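Local coordinates for protein esterase YbfF (Escherichia coli, PDB 3BF7) that probably hydrolyses ester and thioester bonds as an alpha/beta hydrolase with a helical cap, at residues I148-Q151 against E155-V158; V50-L55 against V175-D180. The protein carries 1 engineered substitution. All blocks are in the same frame, centred on the assembly; numbering follows the deposited sequence.

Contact 1. Residues I148-Q151 against E155-V158; sequences IMRQ and EEGV
Arg-150 and Glu-156 form a two-pronged salt bridge across a helix-loop-helix corner, in the helical region that probably makes up the cap of this alpha/beta hydrolase. Three residues separate the two segments, and Glu-155 stands at the N-cap position of helix 156-163. The closely filled side of the corner is apolar: Met-149 points toward the second segment and packs on Ile-159, Leu-162 and Leu-163, while Arg-150 also rests on Ile-159. The other side is polar and lies at the surface, where the segments bury just 91 Å² and the backbones stay well apart, with 7.6 Å between Arg-150 CA and Glu-156 CA. The arginine chain reaches out extended from CG to NE; the glutamate, its CG anti to the backbone N (chi1 -173°), folds at chi2 to bring its carboxylate alongside. The guanidinium is gripped side-on, through NE and one terminal nitrogen, each taking a different oxygen on its syn side. Coming from the first turn of helix 156-163, the negative carboxylate is probably favoured by the helix N-terminus as well as by the arginine. With an alanine in place of Glu-156 the carboxylate is gone, and the guanidinium, having lost both acceptors, would probably be freer to turn. The two flat groups lie 1° from parallel but in slightly stepped planes, and both bonds bend. Arg-150 NH2 reaches Glu-156 OE1 at 2.9 Å. Its neighbour Arg-150 NE meets Glu-156 OE2 at 3.0 Å, with an N-H...O angle of 150°.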
loop_
_atom_site.group_PDB
_atom_site.type_symbol
_atom_site.label_atom_id
_atom_site.label_comp_id
_atom_site.label_asym_id
_atom_site.label_seq_id
_atom_site.Cartn_x
_atom_site.Cartn_y
_atom_site.Cartn_z
ATOM N N ILE A 148 22.898 -7.707 9.718
ATOM C CA ILE A 148 22.640 -6.795 10.824
ATOM C C ILE A 148 21.171 -6.819 11.227
ATOM O O ILE A 148 20.843 -6.865 12.412
ATOM C CB ILE A 148 23.028 -5.352 10.447
ATOM C CG1 ILE A 148 24.536 -5.276 10.212
ATOM C CG2 ILE A 148 22.598 -4.385 11.543
ATOM C CD1 ILE A 148 25.005 -3.932 9.738
ATOM N N MET A 149 20.290 -6.798 10.236
ATOM C CA MET A 149 18.861 -6.795 10.504
ATOM C C MET A 149 18.372 -8.049 11.213
ATOM O O MET A 149 17.420 -7.992 11.992
ATOM C CB MET A 149 18.101 -6.585 9.199
ATOM C CG MET A 149 18.461 -5.265 8.545
ATOM S SD MET A 149 17.530 -4.921 7.060
ATOM C CE MET A 149 16.040 -4.193 7.755
ATOM N N ARG A 150 19.022 -9.179 10.953
ATOM C CA ARG A 150 18.626 -10.427 11.593
ATOM C C ARG A 150 18.911 -10.389 13.090
ATOM O O ARG A 150 18.446 -11.248 13.835
ATOM C CB ARG A 150 19.353 -11.617 10.961
ATOM C CG ARG A 150 19.010 -11.842 9.500
ATOM C CD ARG A 150 19.418 -13.232 9.034
ATOM N NE ARG A 150 19.125 -13.424 7.617
ATOM C CZ ARG A 150 19.940 -13.069 6.629
ATOM N NH1 ARG A 150 21.110 -12.507 6.899
ATOM N NH2 ARG A 150 19.575 -13.259 5.368
ATOM N N GLN A 151 19.672 -9.390 13.524
ATOM C CA GLN A 151 20.004 -9.236 14.938
ATOM C C GLN A 151 18.876 -8.497 15.653
ATOM O O GLN A 151 18.851 -8.416 16.883
ATOM C CB GLN A 151 21.312 -8.455 15.091
ATOM C CG GLN A 151 22.475 -9.046 14.306
ATOM C CD GLN A 151 23.755 -8.244 14.446
ATOM O OE1 GLN A 151 24.767 -8.558 13.817
ATOM N NE2 GLN A 151 23.720 -7.205 15.273
ATOM N N GLU A 155 11.869 -12.327 11.285
ATOM C CA GLU A 155 10.983 -12.632 10.168
ATOM C C GLU A 155 11.769 -12.340 8.894
ATOM O O GLU A 155 11.877 -11.188 8.471
ATOM C CB GLU A 155 9.724 -11.761 10.221
ATOM C CG GLU A 155 8.583 -12.328 11.064
ATOM C CD GLU A 155 8.904 -12.421 12.546
ATOM O OE1 GLU A 155 8.032 -12.883 13.311
ATOM O OE2 GLU A 155 10.020 -12.035 12.952
ATOM N N GLU A 156 12.327 -13.386 8.291
ATOM C CA GLU A 156 13.128 -13.231 7.081
ATOM C C GLU A 156 12.376 -12.531 5.951
ATOM O O GLU A 156 12.963 -11.753 5.201
ATOM C CB GLU A 156 13.631 -14.597 6.603
ATOM C CG GLU A 156 14.610 -14.520 5.438
ATOM C CD GLU A 156 15.930 -13.865 5.812
ATOM O OE1 GLU A 156 16.698 -13.512 4.893
ATOM O OE2 GLU A 156 16.208 -13.711 7.020
ATOM N N GLY A 157 11.082 -12.806 5.831
ATOM C CA GLY A 157 10.292 -12.177 4.785
ATOM C C GLY A 157 10.253 -10.667 4.933
ATOM O O GLY A 157 10.333 -9.933 3.945
ATOM N N VAL A 158 10.123 -10.199 6.169
ATOM C CA VAL A 158 10.083 -8.768 6.435
ATOM C C VAL A 158 11.439 -8.152 6.109
ATOM O O VAL A 158 11.520 -7.084 5.501
ATOM C CB VAL A 158 9.730 -8.489 7.912
ATOM C CG1 VAL A 158 9.804 -6.997 8.195
ATOM C CG2 VAL A 158 8.330 -9.009 8.217
#

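Contact 2. Residues V50-L55 against V175-D180. Engineered in segment 50-55: Val-50 (natural residue Met).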
loop_
_atom_site.group_PDB
_atom_site.type_symbol
_atom_site.label_atom_id
_atom_site.label_comp_id
_atom_site.label_asym_id
_atom_site.label_seq_id
_atom_site.Cartn_x
_atom_site.Cartn_y
_atom_site.Cartn_z
ATOM N N VAL A 50 4.878 5.873 -3.063
ATOM C CA VAL A 50 4.224 6.834 -2.185
ATOM C C VAL A 50 5.272 7.885 -1.798
ATOM O O VAL A 50 6.473 7.608 -1.838
ATOM C CB VAL A 50 3.689 6.119 -0.920
ATOM C CG1 VAL A 50 3.165 7.131 0.094
ATOM C CG2 VAL A 50 2.588 5.143 -1.319
ATOM N N ARG A 51 4.834 9.090 -1.447
ATOM C CA ARG A 51 5.786 10.117 -1.043
ATOM C C ARG A 51 6.667 9.544 0.064
ATOM O O ARG A 51 6.223 8.719 0.868
ATOM C CB ARG A 51 5.068 11.381 -0.545
ATOM C CG ARG A 51 4.155 11.180 0.657
ATOM C CD ARG A 51 3.779 12.515 1.298
ATOM N NE ARG A 51 3.130 13.411 0.347
ATOM C CZ ARG A 51 2.994 14.722 0.519
ATOM N NH1 ARG A 51 3.460 15.312 1.613
ATOM N NH2 ARG A 51 2.400 15.451 -0.417
ATOM N N ASN A 52 7.927 9.966 0.075
ATOM C CA ASN A 52 8.898 9.522 1.065
ATOM C C ASN A 52 9.301 8.057 0.945
ATOM O O ASN A 52 9.920 7.503 1.859
ATOM C CB ASN A 52 8.387 9.824 2.477
ATOM C CG ASN A 52 8.296 11.312 2.749
ATOM O OD1 ASN A 52 7.263 11.813 3.203
ATOM N ND2 ASN A 52 9.377 12.029 2.469
ATOM N N HIS A 53 8.954 7.440 -0.182
ATOM C CA HIS A 53 9.311 6.049 -0.463
ATOM C C HIS A 53 9.889 5.948 -1.873
ATOM O O HIS A 53 9.650 6.816 -2.717
ATOM C CB HIS A 53 8.088 5.125 -0.369
ATOM C CG HIS A 53 7.494 5.044 1.003
ATOM N ND1 HIS A 53 7.629 3.945 1.825
ATOM C CD2 HIS A 53 6.780 5.952 1.706
ATOM C CE1 HIS A 53 7.021 4.179 2.976
ATOM N NE2 HIS A 53 6.497 5.390 2.927
ATOM N N GLY A 54 10.642 4.877 -2.115
ATOM C CA GLY A 54 11.225 4.650 -3.426
ATOM C C GLY A 54 11.930 5.865 -3.978
ATOM O O GLY A 54 12.767 6.461 -3.298
ATOM N N LEU A 55 11.600 6.229 -5.213
ATOM C CA LEU A 55 12.208 7.391 -5.835
ATOM C C LEU A 55 11.222 8.548 -5.978
ATOM O O LEU A 55 11.389 9.418 -6.833
ATOM C CB LEU A 55 12.838 7.012 -7.184
ATOM C CG LEU A 55 14.102 6.141 -7.059
ATOM C CD1 LEU A 55 14.564 5.706 -8.440
ATOM C CD2 LEU A 55 15.215 6.901 -6.335
ATOM N N VAL A 175 13.604 7.795 6.275
ATOM C CA VAL A 175 13.503 7.342 7.655
ATOM C C VAL A 175 13.124 8.381 8.712
ATOM O O VAL A 175 12.199 8.152 9.490
ATOM C CB VAL A 175 14.795 6.606 8.085
ATOM C CG1 VAL A 175 14.630 6.037 9.488
ATOM C CG2 VAL A 175 15.100 5.485 7.095
ATOM N N PRO A 176 13.811 9.535 8.756
ATOM C CA PRO A 176 13.453 10.532 9.773
ATOM C C PRO A 176 11.999 10.993 9.708
ATOM O O PRO A 176 11.362 11.210 10.737
ATOM C CB PRO A 176 14.429 11.673 9.496
ATOM C CG PRO A 176 15.628 10.963 8.954
ATOM C CD PRO A 176 15.012 9.955 8.013
ATOM N N VAL A 177 11.476 11.150 8.496
ATOM C CA VAL A 177 10.100 11.593 8.327
ATOM C C VAL A 177 9.106 10.489 8.672
ATOM O O VAL A 177 8.081 10.752 9.301
ATOM C CB VAL A 177 9.856 12.105 6.890
ATOM C CG1 VAL A 177 8.376 12.376 6.671
ATOM C CG2 VAL A 177 10.652 13.387 6.666
ATOM N N LEU A 178 9.401 9.254 8.273
ATOM C CA LEU A 178 8.496 8.156 8.591
ATOM C C LEU A 178 8.428 7.963 10.105
ATOM O O LEU A 178 7.394 7.568 10.644
ATOM C CB LEU A 178 8.942 6.868 7.893
ATOM C CG LEU A 178 8.892 6.953 6.360
ATOM C CD1 LEU A 178 9.290 5.613 5.762
ATOM C CD2 LEU A 178 7.494 7.352 5.899
ATOM N N TRP A 179 9.528 8.252 10.794
ATOM C CA TRP A 179 9.551 8.141 12.248
ATOM C C TRP A 179 8.749 9.286 12.859
ATOM O O TRP A 179 7.851 9.073 13.672
ATOM C CB TRP A 179 10.989 8.192 12.773
ATOM C CG TRP A 179 11.072 8.240 14.275
ATOM C CD1 TRP A 179 11.145 9.355 15.063
ATOM C CD2 TRP A 179 11.056 7.120 15.166
ATOM N NE1 TRP A 179 11.176 8.998 16.390
ATOM C CE2 TRP A 179 11.123 7.631 16.482
ATOM C CE3 TRP A 179 10.990 5.734 14.981
ATOM C CZ2 TRP A 179 11.127 6.803 17.608
ATOM C CZ3 TRP A 179 10.994 4.912 16.101
ATOM C CH2 TRP A 179 11.062 5.450 17.398
ATOM N N ASP A 180 9.071 10.505 12.449
ATOM C CA ASP A 180 8.396 11.683 12.971
ATOM C C ASP A 180 6.887 11.664 12.746
ATOM O O ASP A 180 6.113 12.052 13.621
ATOM C CB ASP A 180 8.981 12.939 12.328
ATOM C CG ASP A 180 8.352 14.202 12.859
ATOM O OD1 ASP A 180 8.615 14.546 14.030
ATOM O OD2 ASP A 180 7.586 14.843 12.115
#
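The imidazole of His-53 meets both methyls of Leu-178: CD2 comes obliquely to NE2, and Leu-178 CD1 lies 3.9 Å from His-53 CE1. The backbone carbon of Arg-51 lies at the ring edge, in its plane, and the ring of His-23 meets it at about 55°. His-53 closes a type II beta turn that starts at the engineered Val-50, in the loop joining strand 45-48 to helix 64-78 of the alpha/beta hydrolase fold. Asn-52 takes the third place of the turn, where its positive phi of 68° fits, and His-53 N bonds back to Val-50 O at 3.0 Å. The turn thus presents Asn-52 and His-53 together to helix 175-180. Asn-52 points toward the helix, its amide carbon CG 4.1 Å from Val-177 CG1, the two side chains crossing at about a right angle. Leu-178 has CG anti to its carbonyl carbon (chi1 -64°), which carries CD1 and CD2 to the imidazole and sets CD2 4.3 Å from Asn-52 CB. Backbone hydrogen bonding joins Asn-52 to Asn-174, just before the helix, and Met-90, within the probable nucleophile elbow, touches His-53. Across the contact itself no hydrogen bond forms. His-53 ND1 has a weak bond to Gly-27 O, but buried His-53 NE2 has no polar partner and lies 3.7 Å from Leu-178 CD2.

From the N terminus, the chain first reaches 50-55, in the loop after strand 45-48 of the main sheet. It then adds helix 64-78, strands 83-88 and 106-112 and helix 90-101 before entering the helical region with helix 125-136. Contact 1 closes a tight loop there, between helices 142-149 and 156-163. Beyond it, helix 175-180 comes back to 50-55, so contact 2 spans 119 residues and encloses contact 1 without crossing it. The short closure shapes one corner at the surface; the long one fastens the helical region to the hydrolase core. Their centres lie 20 Å apart, their nearest atoms about 10 Å.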